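Local coordinates for protein beta-lactamase (Nostoc sp., PDB 6NHS) that probably hydrolyses the beta-lactam ring of penicillin-like antibiotics as a serine-dependent class D beta-lactamase, at residues P61-K66 with R109-W114; F65-S70 with E166-L171; N103-F108 with V186-I191; T204-S209 with A243-V248. All coordinates share one frame; numbering follows the deposited sequence.

Overall arrangement
Interactions 1 and 4 line the presumed active-site cleft of a penicillin-recognising fold, while interactions 2 and 3 pack the helices that carry its motifs. Interaction 1 joins the proposed SxxK motif, Ser63 and Lys66, to the Ser111 loop, and a formate lies between them. Interaction 4 brings in strand 198-207, which borders the pocket: Ser63 CB is 3.3 Å from Thr204 O, and the centres of the two contacts are about 12 Å apart. Helix 65-76 serves interactions 1 and 2, whereas helix 104-110 links 1 to 3, where Thr112 N probably bonds Ala107 O at 2.9 Å. Phe108 CZ of interaction 3 packs 3.8 Å from Ile67 CG1 of interaction 2. Interactions 2 and 4 do not touch.

Interaction 1 of 4, residues P61-K66 with R109-W114; sequences PASTFK and RNSTVW. With FMT (formic acid), chain K.
Lys66 pushes its amino end against the peptide of Ser111, yet the clear bonds of that amino group run elsewhere: to Ser63 in its own segment and to a bound formate. The two segments probably carry the first two signature motifs of class D beta-lactamases, Ser-x-x-Lys at the start of helix 65-76 and Ser-x-Val at residues 111-113, which face each other across the catalytic cleft of the penicillin-recognising fold. By analogy with relatives, Ser63 would be the acylated nucleophile. Ser111, with phi at 53°, leaves the helical conformation and closes helix 104-110 in a Schellman motif, just ahead of helix 113-123. Its CB lies 3.9 Å from Ser63 OG, while its own hydroxyl is hydrogen-bonded to Lys203 on the neighbouring strand, the lysine of the likely third motif. The Lys66 chain runs extended as far as CE and then turns, chi4 73°, which brings Lys66 NZ round to Ser63 OG at 2.8 Å. Lys66 NZ also donates to O2 of the formate at 2.6 Å. On the way Lys66 CE passes 3.7 Å from Thr112 N, so aliphatic chain and loop backbone fit closely. Formate, probably from the crystallisation liquor, is not bonded covalently to the lysine, but it may lie close to where many relatives carry a lysine carbamate. The same formate oxygen is 3.1 Å from Ser63 OG. Val113 lines the apolar side of this small site, its methyl CG2 standing 3.5 Å from formate O2.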
# COMPACT_ATOMS: atom_id res chain seq x y z
N PRO A 61 3.08 3.98 -7.14
CA PRO A 61 2.55 3.37 -5.91
C PRO A 61 2.41 4.34 -4.76
O PRO A 61 1.56 4.13 -3.89
CB PRO A 61 3.56 2.26 -5.60
CG PRO A 61 4.80 2.65 -6.31
CD PRO A 61 4.38 3.40 -7.53
N ALA A 62 3.23 5.40 -4.73
CA ALA A 62 3.26 6.35 -3.62
C ALA A 62 3.40 5.60 -2.31
O ALA A 62 4.15 4.62 -2.23
CB ALA A 62 2.01 7.24 -3.62
N SER A 63 2.66 6.01 -1.28
CA SER A 63 2.84 5.43 0.04
C SER A 63 2.46 3.96 0.13
O SER A 63 2.81 3.32 1.12
CB SER A 63 2.05 6.21 1.10
OG SER A 63 2.74 7.40 1.45
N THR A 64 1.72 3.40 -0.85
CA THR A 64 1.46 1.96 -0.79
C THR A 64 2.75 1.16 -0.88
O THR A 64 2.79 0.01 -0.44
CB THR A 64 0.50 1.50 -1.90
OG1 THR A 64 1.12 1.64 -3.19
CG2 THR A 64 -0.78 2.28 -1.85
N PHE A 65 3.81 1.77 -1.42
CA PHE A 65 5.10 1.10 -1.49
C PHE A 65 5.69 0.86 -0.10
O PHE A 65 6.59 0.02 0.03
CB PHE A 65 6.07 1.93 -2.34
CG PHE A 65 7.38 1.25 -2.60
CD1 PHE A 65 7.44 0.14 -3.42
CD2 PHE A 65 8.55 1.73 -2.02
CE1 PHE A 65 8.65 -0.50 -3.67
CE2 PHE A 65 9.76 1.10 -2.26
CZ PHE A 65 9.81 -0.02 -3.09
N LYS A 66 5.19 1.55 0.93
CA LYS A 66 5.69 1.33 2.28
C LYS A 66 5.51 -0.11 2.72
O LYS A 66 6.28 -0.60 3.56
CB LYS A 66 4.99 2.27 3.27
CG LYS A 66 5.38 3.74 3.15
CD LYS A 66 4.76 4.56 4.28
CE LYS A 66 5.32 5.98 4.33
NZ LYS A 66 4.82 6.85 3.23
N ARG A 109 1.85 4.32 9.97
CA ARG A 109 0.58 4.96 10.33
C ARG A 109 0.48 6.38 9.78
O ARG A 109 -0.58 6.80 9.29
CB ARG A 109 0.44 4.96 11.85
CG ARG A 109 -0.76 5.71 12.40
CD ARG A 109 -0.65 5.83 13.91
NE ARG A 109 -1.85 6.41 14.52
CZ ARG A 109 -1.95 6.76 15.79
NH1 ARG A 109 -0.92 6.60 16.61
NH2 ARG A 109 -3.09 7.28 16.25
N ASN A 110 1.58 7.14 9.84
CA ASN A 110 1.57 8.56 9.52
C ASN A 110 2.01 8.85 8.10
O ASN A 110 2.11 10.03 7.74
CB ASN A 110 2.48 9.32 10.50
CG ASN A 110 2.00 9.24 11.94
OD1 ASN A 110 0.80 9.16 12.20
ND2 ASN A 110 2.94 9.27 12.88
N SER A 111 2.27 7.83 7.28
CA SER A 111 2.79 8.00 5.92
C SER A 111 4.04 8.88 5.92
O SER A 111 4.22 9.74 5.05
CB SER A 111 1.72 8.58 4.99
OG SER A 111 0.60 7.71 4.88
N THR A 112 4.93 8.64 6.88
CA THR A 112 6.11 9.49 7.09
C THR A 112 7.17 9.16 6.05
O THR A 112 7.97 8.24 6.23
CB THR A 112 6.63 9.30 8.51
OG1 THR A 112 5.55 9.50 9.43
CG2 THR A 112 7.73 10.32 8.82
N VAL A 113 7.19 9.95 4.97
CA VAL A 113 8.03 9.64 3.81
C VAL A 113 9.51 9.63 4.18
O VAL A 113 10.26 8.74 3.74
CB VAL A 113 7.75 10.64 2.67
CG1 VAL A 113 8.72 10.40 1.51
CG2 VAL A 113 6.30 10.52 2.19
N TRP A 114 9.97 10.61 4.96
CA TRP A 114 11.41 10.71 5.20
C TRP A 114 11.96 9.45 5.88
O TRP A 114 13.09 9.05 5.60
CB TRP A 114 11.75 11.96 6.02
CG TRP A 114 11.29 11.96 7.47
CD1 TRP A 114 10.22 12.64 7.99
CD2 TRP A 114 11.91 11.28 8.58
NE1 TRP A 114 10.13 12.41 9.35
CE2 TRP A 114 11.15 11.58 9.73
CE3 TRP A 114 13.03 10.45 8.71
CZ2 TRP A 114 11.48 11.08 10.99
CZ3 TRP A 114 13.36 9.95 9.96
CH2 TRP A 114 12.58 10.27 11.09
C FMT K . 6.95 7.16 1.12
O1 FMT K . 7.37 6.15 1.64
O2 FMT K . 5.74 7.29 0.88

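Interaction 2 of 4, residues F65-S70 with E166-L171. With FMT (formic acid), chain K.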
# COMPACT_ATOMS: atom_id res chain seq x y z
N PHE A 65 3.81 1.77 -1.42
CA PHE A 65 5.10 1.10 -1.49
C PHE A 65 5.69 0.86 -0.10
O PHE A 65 6.59 0.02 0.03
CB PHE A 65 6.07 1.93 -2.34
CG PHE A 65 7.38 1.25 -2.60
CD1 PHE A 65 7.44 0.14 -3.42
CD2 PHE A 65 8.55 1.73 -2.02
CE1 PHE A 65 8.65 -0.50 -3.67
CE2 PHE A 65 9.76 1.10 -2.26
CZ PHE A 65 9.81 -0.02 -3.09
N LYS A 66 5.19 1.55 0.93
CA LYS A 66 5.69 1.33 2.28
C LYS A 66 5.51 -0.11 2.72
O LYS A 66 6.28 -0.60 3.56
CB LYS A 66 4.99 2.27 3.27
CG LYS A 66 5.38 3.74 3.15
CD LYS A 66 4.76 4.56 4.28
CE LYS A 66 5.32 5.98 4.33
NZ LYS A 66 4.82 6.85 3.23
N ILE A 67 4.52 -0.82 2.18
CA ILE A 67 4.35 -2.23 2.52
C ILE A 67 5.55 -3.04 2.05
O ILE A 67 6.16 -3.78 2.83
CB ILE A 67 3.04 -2.78 1.92
CG1 ILE A 67 1.82 -2.04 2.48
CG2 ILE A 67 2.93 -4.28 2.17
CD1 ILE A 67 0.52 -2.35 1.72
N PHE A 68 5.92 -2.88 0.78
CA PHE A 68 7.10 -3.56 0.24
C PHE A 68 8.37 -3.08 0.93
O PHE A 68 9.22 -3.89 1.32
CB PHE A 68 7.17 -3.32 -1.27
CG PHE A 68 8.36 -3.96 -1.93
CD1 PHE A 68 9.57 -3.29 -2.00
CD2 PHE A 68 8.26 -5.23 -2.48
CE1 PHE A 68 10.68 -3.88 -2.61
CE2 PHE A 68 9.36 -5.82 -3.10
CZ PHE A 68 10.56 -5.15 -3.15
N ASN A 69 8.52 -1.76 1.08
CA ASN A 69 9.73 -1.20 1.67
C ASN A 69 9.94 -1.71 3.10
O ASN A 69 11.07 -1.99 3.50
CB ASN A 69 9.64 0.33 1.65
CG ASN A 69 11.01 1.01 1.57
OD1 ASN A 69 12.05 0.38 1.70
ND2 ASN A 69 10.99 2.33 1.35
N SER A 70 8.85 -1.83 3.87
CA SER A 70 8.95 -2.32 5.24
C SER A 70 9.49 -3.74 5.29
O SER A 70 10.32 -4.07 6.15
CB SER A 70 7.58 -2.26 5.93
OG SER A 70 7.03 -0.96 5.93
N GLU A 166 -1.82 -9.26 -6.34
CA GLU A 166 -0.91 -10.39 -6.46
C GLU A 166 0.19 -10.33 -5.41
O GLU A 166 0.50 -11.34 -4.76
CB GLU A 166 -0.32 -10.42 -7.87
CG GLU A 166 0.94 -11.27 -8.01
CD GLU A 166 0.65 -12.74 -8.20
OE1 GLU A 166 -0.41 -13.22 -7.74
OE2 GLU A 166 1.50 -13.42 -8.83
N PHE A 167 0.77 -9.14 -5.21
CA PHE A 167 1.81 -8.97 -4.20
C PHE A 167 1.28 -9.30 -2.80
O PHE A 167 1.91 -10.06 -2.05
CB PHE A 167 2.36 -7.54 -4.29
CG PHE A 167 3.11 -7.08 -3.07
CD1 PHE A 167 4.24 -7.75 -2.63
CD2 PHE A 167 2.71 -5.94 -2.37
CE1 PHE A 167 4.93 -7.33 -1.50
CE2 PHE A 167 3.40 -5.52 -1.25
CZ PHE A 167 4.51 -6.21 -0.82
N LEU A 168 0.12 -8.75 -2.44
CA LEU A 168 -0.40 -8.96 -1.09
C LEU A 168 -0.79 -10.42 -0.86
O LEU A 168 -0.55 -10.97 0.22
CB LEU A 168 -1.61 -8.06 -0.85
CG LEU A 168 -1.29 -6.57 -0.76
CD1 LEU A 168 -2.57 -5.76 -0.77
CD2 LEU A 168 -0.47 -6.28 0.50
N GLN A 169 -1.37 -11.06 -1.87
CA GLN A 169 -1.77 -12.46 -1.75
C GLN A 169 -0.56 -13.38 -1.61
O GLN A 169 -0.55 -14.28 -0.77
CB GLN A 169 -2.64 -12.84 -2.95
CG GLN A 169 -3.18 -14.25 -2.91
CD GLN A 169 -2.31 -15.22 -3.66
OE1 GLN A 169 -2.23 -16.40 -3.31
NE2 GLN A 169 -1.66 -14.74 -4.73
N ARG A 170 0.48 -13.16 -2.43
CA ARG A 170 1.71 -13.93 -2.29
C ARG A 170 2.37 -13.69 -0.94
O ARG A 170 2.90 -14.62 -0.32
CB ARG A 170 2.69 -13.57 -3.41
CG ARG A 170 2.24 -14.03 -4.80
CD ARG A 170 3.37 -13.83 -5.78
NE ARG A 170 4.39 -14.87 -5.65
CZ ARG A 170 5.67 -14.71 -5.99
NH1 ARG A 170 6.09 -13.53 -6.45
NH2 ARG A 170 6.52 -15.71 -5.85
N LEU A 171 2.38 -12.44 -0.49
CA LEU A 171 2.86 -12.12 0.85
C LEU A 171 2.13 -12.97 1.89
O LEU A 171 2.77 -13.63 2.73
CB LEU A 171 2.66 -10.64 1.12
CG LEU A 171 3.18 -10.08 2.44
CD1 LEU A 171 4.68 -10.23 2.48
CD2 LEU A 171 2.77 -8.63 2.61
C FMT K . 6.95 7.16 1.12
O1 FMT K . 7.37 6.15 1.64
O2 FMT K . 5.74 7.29 0.88
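Ile67 and Phe167 make the tight end of this helix pair, the branch methyl CG2 of the isoleucine lying 3.7 Å from CE2 of the ring. The same ring tip also presses on the neighbouring residue: Phe167 CZ comes within 3.9 Å of Phe68 CA, so ring meets backbone as well as side chain. Phe167 CG is anti to its backbone N (chi1 162°), which starts the ring off towards the other helix. The two phenylalanine side chains run at about a right angle, and Phe167 CE1 approaches the Phe68 ring at its edge, 4.1 Å from CD2. Tyr137 meets the Phe167 ring edge-to-face and also touches the Phe68 ring. The fold is that of the penicillin-recognising enzymes, and helix 65-76, which begins just after the presumed nucleophile, is its buried central helix; the short segment of helix 161-172 stands well off from it, the axes 11.7 Å apart and inclined by 37°, and side chains bridge the gap, chiefly the Phe167 ring. Contact thins out around this aromatic centre. Ile67 CD1 reaches Leu168 CD2 at 4.2 Å, and the last touch, Ile67 CG2 to Leu171 CD2, is wider still at 4.4 Å. The outward side of helix 161-172 has a different character: Glu166 is exposed, Gln169 and Arg170 are partly so, and Arg170 NE forms a salt bridge with Glu175. Within the central helix, Ser70 OG and Ser70 N grip Lys66 O from opposite faces of its carbonyl plane, and the serine hydroxyl is also hydrogen-bonded to Tyr116.

Interaction 3 of 4, residues N103-F108 with V186-I191; sequences NIRQAF and VQDIMI
Arg105 and Ile189 bring their CA atoms to 5.1 Å of each other, as the start of helix 104-110 meets the C-terminal part of helix 180-189. That closeness lets one water span the two backbones, donating to Arg105 O at 2.8 Å and to Ile189 O at 2.7 Å. Ile189 is the wedge of the contact. Its CG1 occupies the crowded position between backbone N and carbonyl carbon (chi1 76°) and lies over one face of the Phe108 ring, offset towards the rim. Ile189 CD1 follows to 3.9 Å from Phe108 CD2. The other branch, CG2, packs 3.7 Å from Arg105 CB and also lies over one face of the guanidinium. Phe108 CZ touches CG of the selenomethionine Met190 obliquely. In the conformer described, one of two modelled for Arg105, NH2 donates to Asp188 OD2 at 3.0 Å; the oxygen lies near the guanidinium plane and uses its anti lone pair, although the two charged planes are 73° apart. NH2 is also salt-bridged to Asp82, its stronger partner. Within the penicillin-recognising fold the pairing fastens the helix leading into the Ser111 loop to the segment just before strand 191-194. Its chemistry implies a graded interface: apolar around Phe108 and Ile189, bridged by water between two carbonyls, and ionic at the rim, where Asp188 and Asp82 would together draw the guanidinium to two carboxylates.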
# COMPACT_ATOMS: atom_id res chain seq x y z
N ASN A 103 9.20 5.42 14.67
CA ASN A 103 9.57 4.04 14.37
C ASN A 103 8.75 3.61 13.16
O ASN A 103 7.92 4.38 12.64
CB ASN A 103 9.35 3.12 15.59
CG ASN A 103 7.89 3.06 16.05
OD1 ASN A 103 6.97 2.97 15.24
ND2 ASN A 103 7.68 3.08 17.37
N ILE A 104 8.95 2.37 12.71
CA ILE A 104 8.35 1.98 11.44
C ILE A 104 6.83 1.83 11.58
O ILE A 104 6.09 2.08 10.62
CB ILE A 104 9.02 0.71 10.89
CG1 ILE A 104 8.66 0.50 9.41
CG2 ILE A 104 8.65 -0.53 11.70
CD1 ILE A 104 9.44 -0.64 8.76
N ARG A 105 6.34 1.44 12.76
CA ARG A 105 4.90 1.32 12.95
C ARG A 105 4.22 2.68 12.85
O ARG A 105 3.19 2.82 12.18
CB ARG A 105 4.58 0.67 14.30
CG ARG A 105 3.08 0.65 14.61
CD ARG A 105 2.76 -0.01 15.95
NE ARG A 105 2.96 -1.45 15.89
CZ ARG A 105 4.05 -2.07 16.32
NH1 ARG A 105 5.04 -1.38 16.88
NH2 ARG A 105 4.15 -3.39 16.22
N GLN A 106 4.78 3.70 13.51
CA GLN A 106 4.19 5.02 13.45
C GLN A 106 4.48 5.71 12.12
O GLN A 106 3.63 6.46 11.62
CB GLN A 106 4.67 5.87 14.63
CG GLN A 106 4.30 5.30 16.02
CD GLN A 106 2.80 5.03 16.15
OE1 GLN A 106 1.98 5.90 15.88
NE2 GLN A 106 2.45 3.81 16.55
N ALA A 107 5.64 5.46 11.52
CA ALA A 107 5.91 5.99 10.18
C ALA A 107 4.92 5.42 9.17
O ALA A 107 4.45 6.14 8.28
CB ALA A 107 7.35 5.70 9.76
N PHE A 108 4.61 4.13 9.29
CA PHE A 108 3.58 3.52 8.45
C PHE A 108 2.23 4.18 8.69
O PHE A 108 1.53 4.58 7.75
CB PHE A 108 3.51 2.02 8.73
CG PHE A 108 2.75 1.23 7.69
CD1 PHE A 108 1.38 1.01 7.83
CD2 PHE A 108 3.41 0.70 6.59
CE1 PHE A 108 0.68 0.27 6.87
CE2 PHE A 108 2.71 -0.03 5.62
CZ PHE A 108 1.35 -0.25 5.77
N VAL A 186 5.37 -6.83 9.76
CA VAL A 186 4.72 -5.98 8.77
C VAL A 186 3.21 -6.15 8.81
O VAL A 186 2.46 -5.17 8.70
CB VAL A 186 5.30 -6.25 7.37
CG1 VAL A 186 4.51 -5.48 6.31
CG2 VAL A 186 6.79 -5.84 7.34
N GLN A 187 2.73 -7.39 8.95
CA GLN A 187 1.29 -7.60 9.03
C GLN A 187 0.71 -6.90 10.25
O GLN A 187 -0.44 -6.44 10.21
CB GLN A 187 0.98 -9.09 9.04
CG GLN A 187 1.24 -9.74 7.67
CD GLN A 187 1.08 -11.25 7.66
OE1 GLN A 187 1.48 -11.94 8.60
NE2 GLN A 187 0.49 -11.77 6.58
N ASP A 188 1.48 -6.77 11.33
CA ASP A 188 0.96 -6.09 12.52
C ASP A 188 0.87 -4.58 12.31
O ASP A 188 -0.13 -3.97 12.71
CB ASP A 188 1.82 -6.40 13.74
CG ASP A 188 1.18 -5.93 15.02
OD1 ASP A 188 0.16 -6.51 15.43
OD2 ASP A 188 1.69 -4.97 15.63
N ILE A 189 1.89 -3.96 11.70
CA ILE A 189 1.83 -2.52 11.52
C ILE A 189 0.83 -2.11 10.44
O ILE A 189 0.43 -0.95 10.39
CB ILE A 189 3.22 -1.91 11.20
CG1 ILE A 189 3.62 -2.18 9.74
CG2 ILE A 189 4.29 -2.40 12.18
CD1 ILE A 189 4.99 -1.58 9.38
N MSE A 190 0.40 -3.05 9.59
CA MSE A 190 -0.63 -2.78 8.59
C MSE A 190 -2.04 -2.70 9.18
O MSE A 190 -2.96 -2.29 8.48
CB MSE A 190 -0.62 -3.86 7.50
CG MSE A 190 0.57 -3.81 6.55
SE MSE A 190 0.53 -5.32 5.32
CE MSE A 190 -1.10 -4.84 4.35
N ILE A 191 -2.21 -3.10 10.44
CA ILE A 191 -3.56 -3.11 11.01
C ILE A 191 -4.12 -1.70 11.00
O ILE A 191 -3.55 -0.79 11.62
CB ILE A 191 -3.55 -3.71 12.42
CG1 ILE A 191 -3.20 -5.20 12.40
CG2 ILE A 191 -4.92 -3.48 13.10
CD1 ILE A 191 -3.05 -5.80 13.81
O HOH W 1 0.83 1.32 11.78

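Interaction 4 of 4, residues T204-S209 with A243-V248. With EDO (1,2-ethanediol), chain E.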
# COMPACT_ATOMS: atom_id res chain seq x y z
N THR A 204 -2.97 3.60 2.63
CA THR A 204 -3.37 4.57 1.63
C THR A 204 -2.16 5.06 0.83
O THR A 204 -1.00 4.89 1.23
CB THR A 204 -4.05 5.78 2.28
OG1 THR A 204 -3.15 6.38 3.21
CG2 THR A 204 -5.32 5.36 3.01
N GLY A 205 -2.45 5.69 -0.30
CA GLY A 205 -1.43 6.31 -1.12
C GLY A 205 -2.02 7.52 -1.82
O GLY A 205 -3.23 7.60 -2.05
N TRP A 206 -1.14 8.47 -2.15
CA TRP A 206 -1.57 9.71 -2.79
C TRP A 206 -0.40 10.20 -3.64
O TRP A 206 0.53 10.81 -3.12
CB TRP A 206 -1.99 10.75 -1.75
CG TRP A 206 -2.57 12.02 -2.30
CD1 TRP A 206 -2.46 12.51 -3.58
CD2 TRP A 206 -3.38 12.97 -1.58
NE1 TRP A 206 -3.14 13.71 -3.69
CE2 TRP A 206 -3.71 14.01 -2.48
CE3 TRP A 206 -3.84 13.04 -0.27
CZ2 TRP A 206 -4.48 15.10 -2.10
CZ3 TRP A 206 -4.61 14.13 0.11
CH2 TRP A 206 -4.93 15.14 -0.81
N ALA A 207 -0.46 9.92 -4.94
CA ALA A 207 0.56 10.38 -5.89
C ALA A 207 0.18 11.78 -6.37
O ALA A 207 -0.82 11.94 -7.08
CB ALA A 207 0.68 9.41 -7.06
N ALA A 208 0.98 12.77 -6.00
CA ALA A 208 0.68 14.16 -6.32
C ALA A 208 1.56 14.73 -7.43
O ALA A 208 1.39 15.90 -7.79
CB ALA A 208 0.82 15.03 -5.07
N SER A 209 2.49 13.95 -7.97
CA SER A 209 3.36 14.43 -9.03
C SER A 209 2.75 14.26 -10.42
O SER A 209 3.35 14.73 -11.40
CB SER A 209 4.72 13.73 -8.97
OG SER A 209 4.58 12.33 -9.16
N ALA A 243 -10.57 11.55 0.87
CA ALA A 243 -11.32 10.75 1.82
C ALA A 243 -12.08 9.62 1.15
O ALA A 243 -12.40 8.62 1.81
CB ALA A 243 -12.30 11.64 2.60
N ALA A 244 -12.35 9.73 -0.15
CA ALA A 244 -13.09 8.67 -0.84
C ALA A 244 -12.26 7.41 -1.01
O ALA A 244 -12.83 6.35 -1.29
CB ALA A 244 -13.57 9.17 -2.19
N ARG A 245 -10.93 7.48 -0.86
CA ARG A 245 -10.08 6.30 -1.00
C ARG A 245 -10.55 5.18 -0.08
O ARG A 245 -10.76 4.04 -0.51
CB ARG A 245 -8.63 6.66 -0.68
CG ARG A 245 -7.93 7.51 -1.72
CD ARG A 245 -6.55 7.91 -1.23
NE ARG A 245 -6.63 8.73 -0.03
CZ ARG A 245 -5.56 9.16 0.64
NH1 ARG A 245 -5.70 9.91 1.73
NH2 ARG A 245 -4.35 8.85 0.21
N ILE A 246 -10.71 5.49 1.21
CA ILE A 246 -11.14 4.48 2.17
C ILE A 246 -12.65 4.27 2.11
O ILE A 246 -13.14 3.14 2.23
CB ILE A 246 -10.65 4.87 3.57
CG1 ILE A 246 -9.13 4.71 3.65
CG2 ILE A 246 -11.35 4.05 4.65
CD1 ILE A 246 -8.52 5.19 4.92
N GLU A 247 -13.41 5.35 1.89
CA GLU A 247 -14.86 5.25 1.92
C GLU A 247 -15.40 4.35 0.81
O GLU A 247 -16.33 3.56 1.04
CB GLU A 247 -15.48 6.65 1.84
CG GLU A 247 -17.00 6.68 1.97
CD GLU A 247 -17.50 6.13 3.30
OE1 GLU A 247 -16.73 6.10 4.28
OE2 GLU A 247 -18.68 5.71 3.36
N VAL A 248 -14.84 4.43 -0.40
CA VAL A 248 -15.35 3.55 -1.45
C VAL A 248 -14.96 2.11 -1.15
O VAL A 248 -15.71 1.18 -1.47
CB VAL A 248 -14.89 3.96 -2.86
CG1 VAL A 248 -15.34 5.35 -3.18
CG2 VAL A 248 -13.40 3.82 -3.02
C1 EDO E . -1.03 9.38 1.69
O1 EDO E . -1.55 8.13 2.15
C2 EDO E . -2.10 10.45 1.88
O2 EDO E . -2.88 10.15 3.04
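Arg245 holds its guanidinium between Thr204 and Trp206: Thr204 CB stands 3.7 Å above one face, offset towards the rim, and Trp206 CE3 lies over the opposite one. Ring and guanidinium planes are 74° apart, so the indole does not lie flat on the cation. At the edge, near the plane, are Gly205 O and an ethanediol oxygen. Arg245 NH2 donates to Gly205 O at 2.8 Å, approaching from above the carbonyl plane with an N-H...O angle of 152°. NE to Ala242 O and NH2 to Gly205 O hold the group from within the protein, while Arg245 NH1 meets ethanediol O2 in a hydrogen bond of 3.1 Å. Thr204 and Gly205, with Lys203 before them, probably form the Lys-Thr-Gly motif on the strand bordering the active site of this penicillin-recognising fold; the short axes of strand 204-207 and helix 243-248 are 9.3 Å apart and roughly antiparallel, at 143°. In class D relatives an arginine of this helix binds the substrate carboxylate; the position of Arg245 is consistent with that role. Ethanediol, probably from the crystallisation liquor, spans the site, its O1 taking a hydrogen bond from Thr204 OG1 at 2.6 Å. The other branch of Thr204 turns to the helix: CG2, anti to the carbonyl carbon, meets Ile246 CD1 at 3.7 Å. Trp206 is anchored through NE1 to Asn213 on the adjoining strand, and its CB lies 3.6 Å from Arg245 NH2.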